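Local coordinates for tripartite terminase subunit 3 (Human herpesvirus 5, PDB 3N4P), which forms the nuclease-bearing large subunit of the herpesvirus terminase, the motor component that probably drives viral genomic DNA into empty capsids, here represented by its C-terminal nuclease domain, at residues B[108-113]-B[148-153]; B[133-138]-B[165-170]. One frame throughout, in Å; residues are numbered along the deposited sequence.

In the fold
Contact 1 packs two helices against each other on one face of the central sheet, and contact 2 pairs two strands of that sheet. Strand 133-138 follows helix 109-127 and leads into helix 144-161, which returns the chain to strand 165-172, so the two contacts interleave along the sequence. Their centres lie about 15 Å apart, yet they touch: Ala151 O meets Phe168 CZ at 3.3 Å, and Ala151 CB meets Val138 CG2 at 4.1 Å. Both lie near the nuclease site without forming it. The side chain of Val138 is about 9 Å, and that of Ile150 about 11 Å, from a bound magnesium ion; Asp68 and Glu139 bind magnesium in this crystal.

Contact 1 of 2, residues B[108-113]-B[148-153]; sequences SSEVAI and VRIACL
Glu110 and Arg149 join two helices that pack side by side on one face of the central sheet of the nuclease domain, an example of helix-helix packing in an alpha/beta fold. The first turn of helix 109-127, entered through Ser108 at its N-cap, meets an early part of helix 144-161. The two short segments run in broadly the same direction, with their axes 9.2 Å apart at closest approach and crossing at -42°. The CA atoms of Glu110 and Ile150 form the closest such pairing, 5.8 Å apart.

A salt bridge joins the helices toward the N-terminal ends of the two segments. With its CG beside the backbone N (chi1 -63°) and the rest of the chain extended, Glu110 carries its carboxylate across to the arginine. There OE2 accepts a bond from Arg149 NE at 2.8 Å through its syn lone pair. NE-H points fairly directly at this oxygen, which lies close to the guanidinium plane, whereas the second bond, from Arg149 NH2 to the same Glu110 OE2, is weak. One oxygen thus takes both N-H groups, NE firmly and NH2 weakly, although the flat groups are turned 64° against each other. The bend of Arg149 at chi3 folds its end back to this meeting point.

Further along the helices the contact is apolar. Ile150 crosses the Glu110 stem at about a right angle, its CG1 lying 3.9 Å from Glu110 CB. Deeper still, Ile113 CG2 approaches Ile150 CD1 at 4.3 Å, and both isoleucines rest on Leu67 of strand 62-67, which ties the helix pair to the sheet next to the magnesium ligand Asp68. On the more exposed flank, Val111 and Leu153 meet crosswise through single methyl groups, Val111 CG2 standing 4.0 Å from Leu153 CD1.

Contact 2 of 2, residues B[133-138]-B[165-170]; sequences ELRIAV and RVLFYH
The two parallel strands of a beta-alpha-beta unit meet here, 133-138 beside the first part of strand 165-172, with helix 144-161 as the connection. Their register pairs Leu134 with Val166 and Ile136 with Phe168. Leu134 N donates to Arg165 O at 3.0 Å, nearly straight, and Leu134 O accepts a hydrogen bond from Leu167 N; Ile136 likewise binds both ways, to Leu167 O and Tyr169 N.

On the face turned to the helix, Ile136 lies alongside Phe168, its CG2 3.4 Å from Phe168 CE2, while Ile136 CD1 touches Val166 CG1. Val138 CG2 approaches the edge of the same ring, and Phe168 packs on Arg155 of the crossover helix.

The other face carries a charged network. Glu133 OE2 bridges to Arg165 NH1 at 2.8 Å, and Glu133 OE1 accepts Arg135 NE-H from above the carboxylate plane; Thr62 OG1 also hydrogen-bonds this OE1. Leu167 CD2 sits over one face of the Arg135 guanidinium, 3.7 Å above its plane, and Arg135 NH1 donates a hydrogen bond to Ala273 O. Strand 133-138 also pairs with 62-67 and leads directly to Glu139, a magnesium ligand, as expected for the RNase H-like fold of terminase nucleases.

Contact 1 of 2, residues B[108-113]-B[148-153]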
ATOM      1  N   SER B 108      33.661 -17.720  -6.178  1.00 92.98           N
ATOM      2  CA  SER B 108      33.585 -18.012  -4.754  1.00 89.34           C
ATOM      3  C   SER B 108      32.145 -17.859  -4.424  1.00 85.11           C
ATOM      4  O   SER B 108      31.570 -16.771  -4.583  1.00 82.63           O
ATOM      5  CB  SER B 108      34.399 -17.046  -3.911  1.00 89.06           C
ATOM      6  OG  SER B 108      34.403 -17.459  -2.561  1.00 87.59           O
ATOM      7  N   SER B 109      31.554 -18.959  -3.988  1.00 83.32           N
ATOM      8  CA  SER B 109      30.168 -18.965  -3.678  1.00 80.15           C
ATOM      9  C   SER B 109      29.959 -17.971  -2.552  1.00 76.47           C
ATOM     10  O   SER B 109      28.962 -17.275  -2.516  1.00 73.77           O
ATOM     11  CB  SER B 109      29.738 -20.351  -3.236  1.00 81.78           C
ATOM     12  OG  SER B 109      30.025 -21.276  -4.252  1.00 86.53           O
ATOM     13  N   GLU B 110      30.943 -17.904  -1.662  1.00 76.26           N
ATOM     14  CA  GLU B 110      30.850 -17.134  -0.444  1.00 72.84           C
ATOM     15  C   GLU B 110      30.895 -15.644  -0.730  1.00 69.72           C
ATOM     16  O   GLU B 110      30.134 -14.858  -0.116  1.00 66.19           O
ATOM     17  CB  GLU B 110      31.945 -17.567   0.524  1.00 75.12           C
ATOM     18  CG  GLU B 110      31.756 -19.024   0.922  1.00 81.49           C
ATOM     19  CD  GLU B 110      32.921 -19.642   1.668  1.00 86.89           C
ATOM     20  OE1 GLU B 110      33.575 -20.533   1.085  1.00 93.96           O
ATOM     21  OE2 GLU B 110      33.171 -19.261   2.837  1.00 88.15           O
ATOM     22  N   VAL B 111      31.740 -15.263  -1.686  1.00 68.41           N
ATOM     23  CA  VAL B 111      31.773 -13.883  -2.147  1.00 66.82           C
ATOM     24  C   VAL B 111      30.497 -13.480  -2.923  1.00 63.63           C
ATOM     25  O   VAL B 111      29.898 -12.466  -2.646  1.00 61.60           O
ATOM     26  CB  VAL B 111      33.032 -13.603  -2.945  1.00 69.24           C
ATOM     27  CG1 VAL B 111      32.940 -12.250  -3.684  1.00 68.86           C
ATOM     28  CG2 VAL B 111      34.274 -13.696  -2.010  1.00 71.77           C
ATOM     29  N   ALA B 112      30.075 -14.283  -3.886  1.00 63.68           N
ATOM     30  CA  ALA B 112      28.820 -14.014  -4.565  1.00 60.84           C
ATOM     31  C   ALA B 112      27.712 -13.854  -3.553  1.00 57.74           C
ATOM     32  O   ALA B 112      26.971 -12.882  -3.615  1.00 54.90           O
ATOM     33  CB  ALA B 112      28.493 -15.114  -5.535  1.00 63.22           C
ATOM     34  N   ILE B 113      27.618 -14.764  -2.600  1.00 57.14           N
ATOM     35  CA  ILE B 113      26.529 -14.654  -1.610  1.00 55.98           C
ATOM     36  C   ILE B 113      26.555 -13.387  -0.777  1.00 53.84           C
ATOM     37  O   ILE B 113      25.502 -12.740  -0.576  1.00 52.57           O
ATOM     38  CB  ILE B 113      26.413 -15.901  -0.708  1.00 57.50           C
ATOM     39  CG1 ILE B 113      25.819 -17.038  -1.550  1.00 60.00           C
ATOM     40  CG2 ILE B 113      25.453 -15.631   0.467  1.00 56.94           C
ATOM     41  CD1 ILE B 113      26.223 -18.421  -1.194  1.00 60.05           C
ATOM     42  N   VAL B 148      30.681 -17.886   9.106  1.00 72.27           N
ATOM     43  CA  VAL B 148      31.672 -16.957   9.668  1.00 72.40           C
ATOM     44  C   VAL B 148      32.230 -16.083   8.578  1.00 70.67           C
ATOM     45  O   VAL B 148      32.159 -14.857   8.678  1.00 69.06           O
ATOM     46  CB  VAL B 148      32.875 -17.640  10.365  1.00 75.78           C
ATOM     47  CG1 VAL B 148      33.603 -16.634  11.277  1.00 75.15           C
ATOM     48  CG2 VAL B 148      32.432 -18.817  11.169  1.00 78.89           C
ATOM     49  N   ARG B 149      32.770 -16.705   7.533  1.00 71.55           N
ATOM     50  CA  ARG B 149      33.455 -15.956   6.501  1.00 71.26           C
ATOM     51  C   ARG B 149      32.538 -15.057   5.747  1.00 67.87           C
ATOM     52  O   ARG B 149      32.922 -13.951   5.382  1.00 67.82           O
ATOM     53  CB  ARG B 149      34.196 -16.879   5.515  1.00 73.54           C
ATOM     54  CG  ARG B 149      35.497 -17.438   6.044  1.00 78.49           C
ATOM     55  CD  ARG B 149      36.267 -18.252   4.949  1.00 81.80           C
ATOM     56  NE  ARG B 149      35.437 -19.391   4.532  1.00 82.67           N
ATOM     57  CZ  ARG B 149      35.396 -20.581   5.145  1.00 86.13           C
ATOM     58  NH1 ARG B 149      36.197 -20.868   6.190  1.00 90.09           N
ATOM     59  NH2 ARG B 149      34.583 -21.516   4.675  1.00 83.71           N
ATOM     60  N   ILE B 150      31.317 -15.536   5.503  1.00 67.21           N
ATOM     61  CA  ILE B 150      30.303 -14.745   4.840  1.00 62.92           C
ATOM     62  C   ILE B 150      29.928 -13.531   5.676  1.00 61.93           C
ATOM     63  O   ILE B 150      29.841 -12.431   5.134  1.00 60.91           O
ATOM     64  CB  ILE B 150      29.066 -15.608   4.448  1.00 63.44           C
ATOM     65  CG1 ILE B 150      29.411 -16.515   3.253  1.00 63.51           C
ATOM     66  CG2 ILE B 150      27.737 -14.748   4.246  1.00 55.87           C
ATOM     67  CD1 ILE B 150      28.317 -17.586   2.975  1.00 61.94           C
ATOM     68  N   ALA B 151      29.718 -13.705   6.977  1.00 61.73           N
ATOM     69  CA  ALA B 151      29.423 -12.541   7.830  1.00 60.38           C
ATOM     70  C   ALA B 151      30.497 -11.485   7.623  1.00 61.48           C
ATOM     71  O   ALA B 151      30.210 -10.284   7.410  1.00 60.70           O
ATOM     72  CB  ALA B 151      29.358 -12.928   9.303  1.00 61.95           C
ATOM     73  N   CYS B 152      31.727 -11.940   7.702  1.00 61.93           N
ATOM     74  CA  CYS B 152      32.868 -11.058   7.605  1.00 65.68           C
ATOM     75  C   CYS B 152      32.888 -10.388   6.236  1.00 62.42           C
ATOM     76  O   CYS B 152      33.185  -9.215   6.144  1.00 63.72           O
ATOM     77  CB  CYS B 152      34.149 -11.835   7.965  1.00 66.38           C
ATOM     78  SG  CYS B 152      35.622 -10.999   7.529  1.00 80.78           S
ATOM     79  N   LEU B 153      32.464 -11.089   5.183  1.00 60.63           N
ATOM     80  CA  LEU B 153      32.472 -10.471   3.842  1.00 57.74           C
ATOM     81  C   LEU B 153      31.401  -9.433   3.700  1.00 53.42           C
ATOM     82  O   LEU B 153      31.579  -8.466   3.027  1.00 52.63           O
ATOM     83  CB  LEU B 153      32.452 -11.481   2.677  1.00 56.49           C
ATOM     84  CG  LEU B 153      33.674 -12.389   2.497  1.00 58.95           C
ATOM     85  CD1 LEU B 153      33.245 -13.709   1.868  1.00 58.48           C
ATOM     86  CD2 LEU B 153      34.894 -11.786   1.703  1.00 51.44           C
TER

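Contact 2 of 2, residues B[133-138]-B[165-170]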
ATOM      1  N   GLU B 133      21.353   1.884  12.013  1.00 62.68           N
ATOM      2  CA  GLU B 133      21.996   0.645  12.495  1.00 62.12           C
ATOM      3  C   GLU B 133      21.584  -0.589  11.685  1.00 59.02           C
ATOM      4  O   GLU B 133      20.463  -0.660  11.211  1.00 58.36           O
ATOM      5  CB  GLU B 133      21.586   0.437  13.944  1.00 64.51           C
ATOM      6  CG  GLU B 133      22.228  -0.709  14.755  1.00 67.17           C
ATOM      7  CD  GLU B 133      21.700  -0.698  16.214  1.00 75.44           C
ATOM      8  OE1 GLU B 133      20.498  -1.078  16.459  1.00 77.81           O
ATOM      9  OE2 GLU B 133      22.465  -0.281  17.126  1.00 78.90           O
ATOM     10  N   LEU B 134      22.486  -1.556  11.550  1.00 57.92           N
ATOM     11  CA  LEU B 134      22.211  -2.868  10.942  1.00 55.45           C
ATOM     12  C   LEU B 134      22.393  -4.013  11.890  1.00 56.72           C
ATOM     13  O   LEU B 134      23.402  -4.073  12.559  1.00 58.14           O
ATOM     14  CB  LEU B 134      23.234  -3.180   9.885  1.00 53.02           C
ATOM     15  CG  LEU B 134      22.916  -2.826   8.483  1.00 52.84           C
ATOM     16  CD1 LEU B 134      24.294  -2.962   7.704  1.00 43.50           C
ATOM     17  CD2 LEU B 134      21.757  -3.754   7.985  1.00 51.46           C
ATOM     18  N   ARG B 135      21.477  -4.963  11.875  1.00 55.96           N
ATOM     19  CA  ARG B 135      21.590  -6.141  12.687  1.00 57.65           C
ATOM     20  C   ARG B 135      21.355  -7.316  11.817  1.00 56.71           C
ATOM     21  O   ARG B 135      20.278  -7.451  11.232  1.00 57.15           O
ATOM     22  CB  ARG B 135      20.555  -6.125  13.771  1.00 58.97           C
ATOM     23  CG  ARG B 135      20.985  -5.319  14.936  1.00 61.53           C
ATOM     24  CD  ARG B 135      19.900  -5.196  16.042  1.00 61.03           C
ATOM     25  NE  ARG B 135      20.440  -4.248  16.998  1.00 69.64           N
ATOM     26  CZ  ARG B 135      20.718  -4.497  18.288  1.00 77.95           C
ATOM     27  NH1 ARG B 135      20.392  -5.669  18.868  1.00 79.31           N
ATOM     28  NH2 ARG B 135      21.291  -3.531  19.014  1.00 75.74           N
ATOM     29  N   ILE B 136      22.350  -8.191  11.751  1.00 57.30           N
ATOM     30  CA  ILE B 136      22.396  -9.220  10.732  1.00 55.76           C
ATOM     31  C   ILE B 136      22.554 -10.585  11.371  1.00 57.05           C
ATOM     32  O   ILE B 136      23.434 -10.773  12.159  1.00 58.93           O
ATOM     33  CB  ILE B 136      23.603  -8.951   9.766  1.00 54.71           C
ATOM     34  CG1 ILE B 136      23.447  -7.574   9.127  1.00 54.38           C
ATOM     35  CG2 ILE B 136      23.742 -10.043   8.668  1.00 50.64           C
ATOM     36  CD1 ILE B 136      24.748  -7.084   8.408  1.00 52.26           C
ATOM     37  N   ALA B 137      21.720 -11.537  10.987  1.00 57.11           N
ATOM     38  CA  ALA B 137      21.923 -12.927  11.365  1.00 60.15           C
ATOM     39  C   ALA B 137      22.259 -13.794  10.167  1.00 59.99           C
ATOM     40  O   ALA B 137      21.519 -13.798   9.182  1.00 60.96           O
ATOM     41  CB  ALA B 137      20.601 -13.457  12.000  1.00 59.82           C
ATOM     42  N   VAL B 138      23.262 -14.624  10.260  1.00 61.81           N
ATOM     43  CA  VAL B 138      23.646 -15.468   9.133  1.00 61.65           C
ATOM     44  C   VAL B 138      23.519 -16.870   9.675  1.00 65.83           C
ATOM     45  O   VAL B 138      24.250 -17.228  10.583  1.00 69.25           O
ATOM     46  CB  VAL B 138      25.155 -15.293   8.701  1.00 61.76           C
ATOM     47  CG1 VAL B 138      25.491 -16.198   7.514  1.00 56.88           C
ATOM     48  CG2 VAL B 138      25.517 -13.861   8.302  1.00 60.25           C
ATOM     49  N   ARG B 165      26.709   1.526  11.971  1.00 63.64           N
ATOM     50  CA  ARG B 165      27.122   0.454  12.890  1.00 64.90           C
ATOM     51  C   ARG B 165      26.511  -0.829  12.465  1.00 63.08           C
ATOM     52  O   ARG B 165      25.294  -0.904  12.209  1.00 61.89           O
ATOM     53  CB  ARG B 165      26.789   0.748  14.352  1.00 67.24           C
ATOM     54  CG  ARG B 165      25.677   1.718  14.488  1.00 72.36           C
ATOM     55  CD  ARG B 165      25.741   2.586  15.747  1.00 82.59           C
ATOM     56  NE  ARG B 165      26.308   1.948  16.937  1.00 89.38           N
ATOM     57  CZ  ARG B 165      25.619   1.553  18.004  1.00 93.82           C
ATOM     58  NH1 ARG B 165      24.293   1.693  18.051  1.00 93.93           N
ATOM     59  NH2 ARG B 165      26.270   1.015  19.036  1.00 96.64           N
ATOM     60  N   VAL B 166      27.352  -1.853  12.403  1.00 63.10           N
ATOM     61  CA  VAL B 166      26.944  -3.196  11.995  1.00 62.54           C
ATOM     62  C   VAL B 166      27.105  -4.112  13.206  1.00 65.28           C
ATOM     63  O   VAL B 166      28.123  -4.027  13.908  1.00 69.47           O
ATOM     64  CB  VAL B 166      27.879  -3.704  10.898  1.00 61.56           C
ATOM     65  CG1 VAL B 166      27.159  -4.584   9.995  1.00 58.67           C
ATOM     66  CG2 VAL B 166      28.389  -2.541  10.084  1.00 62.23           C
ATOM     67  N   LEU B 167      26.115  -4.952  13.468  1.00 64.34           N
ATOM     68  CA  LEU B 167      26.111  -5.919  14.582  1.00 66.10           C
ATOM     69  C   LEU B 167      25.685  -7.233  13.981  1.00 63.14           C
ATOM     70  O   LEU B 167      24.905  -7.244  13.062  1.00 59.93           O
ATOM     71  CB  LEU B 167      25.080  -5.553  15.637  1.00 68.10           C
ATOM     72  CG  LEU B 167      25.383  -4.412  16.610  1.00 74.21           C
ATOM     73  CD1 LEU B 167      25.099  -3.031  16.046  1.00 76.75           C
ATOM     74  CD2 LEU B 167      24.614  -4.622  17.869  1.00 72.02           C
ATOM     75  N   PHE B 168      26.205  -8.332  14.482  1.00 64.42           N
ATOM     76  CA  PHE B 168      25.896  -9.628  13.941  1.00 64.62           C
ATOM     77  C   PHE B 168      25.365 -10.461  15.088  1.00 68.13           C
ATOM     78  O   PHE B 168      25.661 -10.198  16.252  1.00 70.88           O
ATOM     79  CB  PHE B 168      27.100 -10.295  13.297  1.00 64.10           C
ATOM     80  CG  PHE B 168      27.358  -9.846  11.903  1.00 63.97           C
ATOM     81  CD1 PHE B 168      28.120  -8.723  11.652  1.00 63.40           C
ATOM     82  CD2 PHE B 168      26.824 -10.538  10.820  1.00 64.34           C
ATOM     83  CE1 PHE B 168      28.383  -8.295  10.339  1.00 65.58           C
ATOM     84  CE2 PHE B 168      27.075 -10.109   9.494  1.00 63.31           C
ATOM     85  CZ  PHE B 168      27.846  -8.984   9.257  1.00 61.66           C
ATOM     86  N   TYR B 169      24.511 -11.419  14.773  1.00 69.10           N
ATOM     87  CA  TYR B 169      23.922 -12.249  15.832  1.00 71.89           C
ATOM     88  C   TYR B 169      25.099 -13.125  16.213  1.00 75.19           C
ATOM     89  O   TYR B 169      25.709 -13.704  15.312  1.00 75.63           O
ATOM     90  CB  TYR B 169      22.835 -13.128  15.257  1.00 69.19           C
ATOM     91  CG  TYR B 169      22.057 -13.861  16.305  1.00 72.75           C
ATOM     92  CD1 TYR B 169      20.773 -13.420  16.674  1.00 71.91           C
ATOM     93  CD2 TYR B 169      22.565 -15.002  16.925  1.00 75.00           C
ATOM     94  CE1 TYR B 169      20.035 -14.094  17.659  1.00 76.92           C
ATOM     95  CE2 TYR B 169      21.816 -15.685  17.930  1.00 79.26           C
ATOM     96  CZ  TYR B 169      20.569 -15.228  18.273  1.00 80.17           C
ATOM     97  OH  TYR B 169      19.838 -15.886  19.236  1.00 89.05           O
ATOM     98  N   HIS B 170      25.457 -13.191  17.492  1.00 79.25           N
ATOM     99  CA  HIS B 170      26.597 -14.041  17.937  1.00 84.15           C
ATOM    100  C   HIS B 170      26.116 -15.173  18.802  1.00 88.65           C
ATOM    101  O   HIS B 170      25.200 -15.007  19.622  1.00 88.83           O
ATOM    102  CB  HIS B 170      27.647 -13.246  18.689  1.00 84.87           C
ATOM    103  CG  HIS B 170      28.583 -12.513  17.792  1.00 85.25           C
ATOM    104  ND1 HIS B 170      29.935 -12.793  17.726  1.00 86.37           N
ATOM    105  CD2 HIS B 170      28.362 -11.511  16.913  1.00 81.61           C
ATOM    106  CE1 HIS B 170      30.504 -11.990  16.848  1.00 84.52           C
ATOM    107  NE2 HIS B 170      29.571 -11.202  16.342  1.00 81.88           N
TER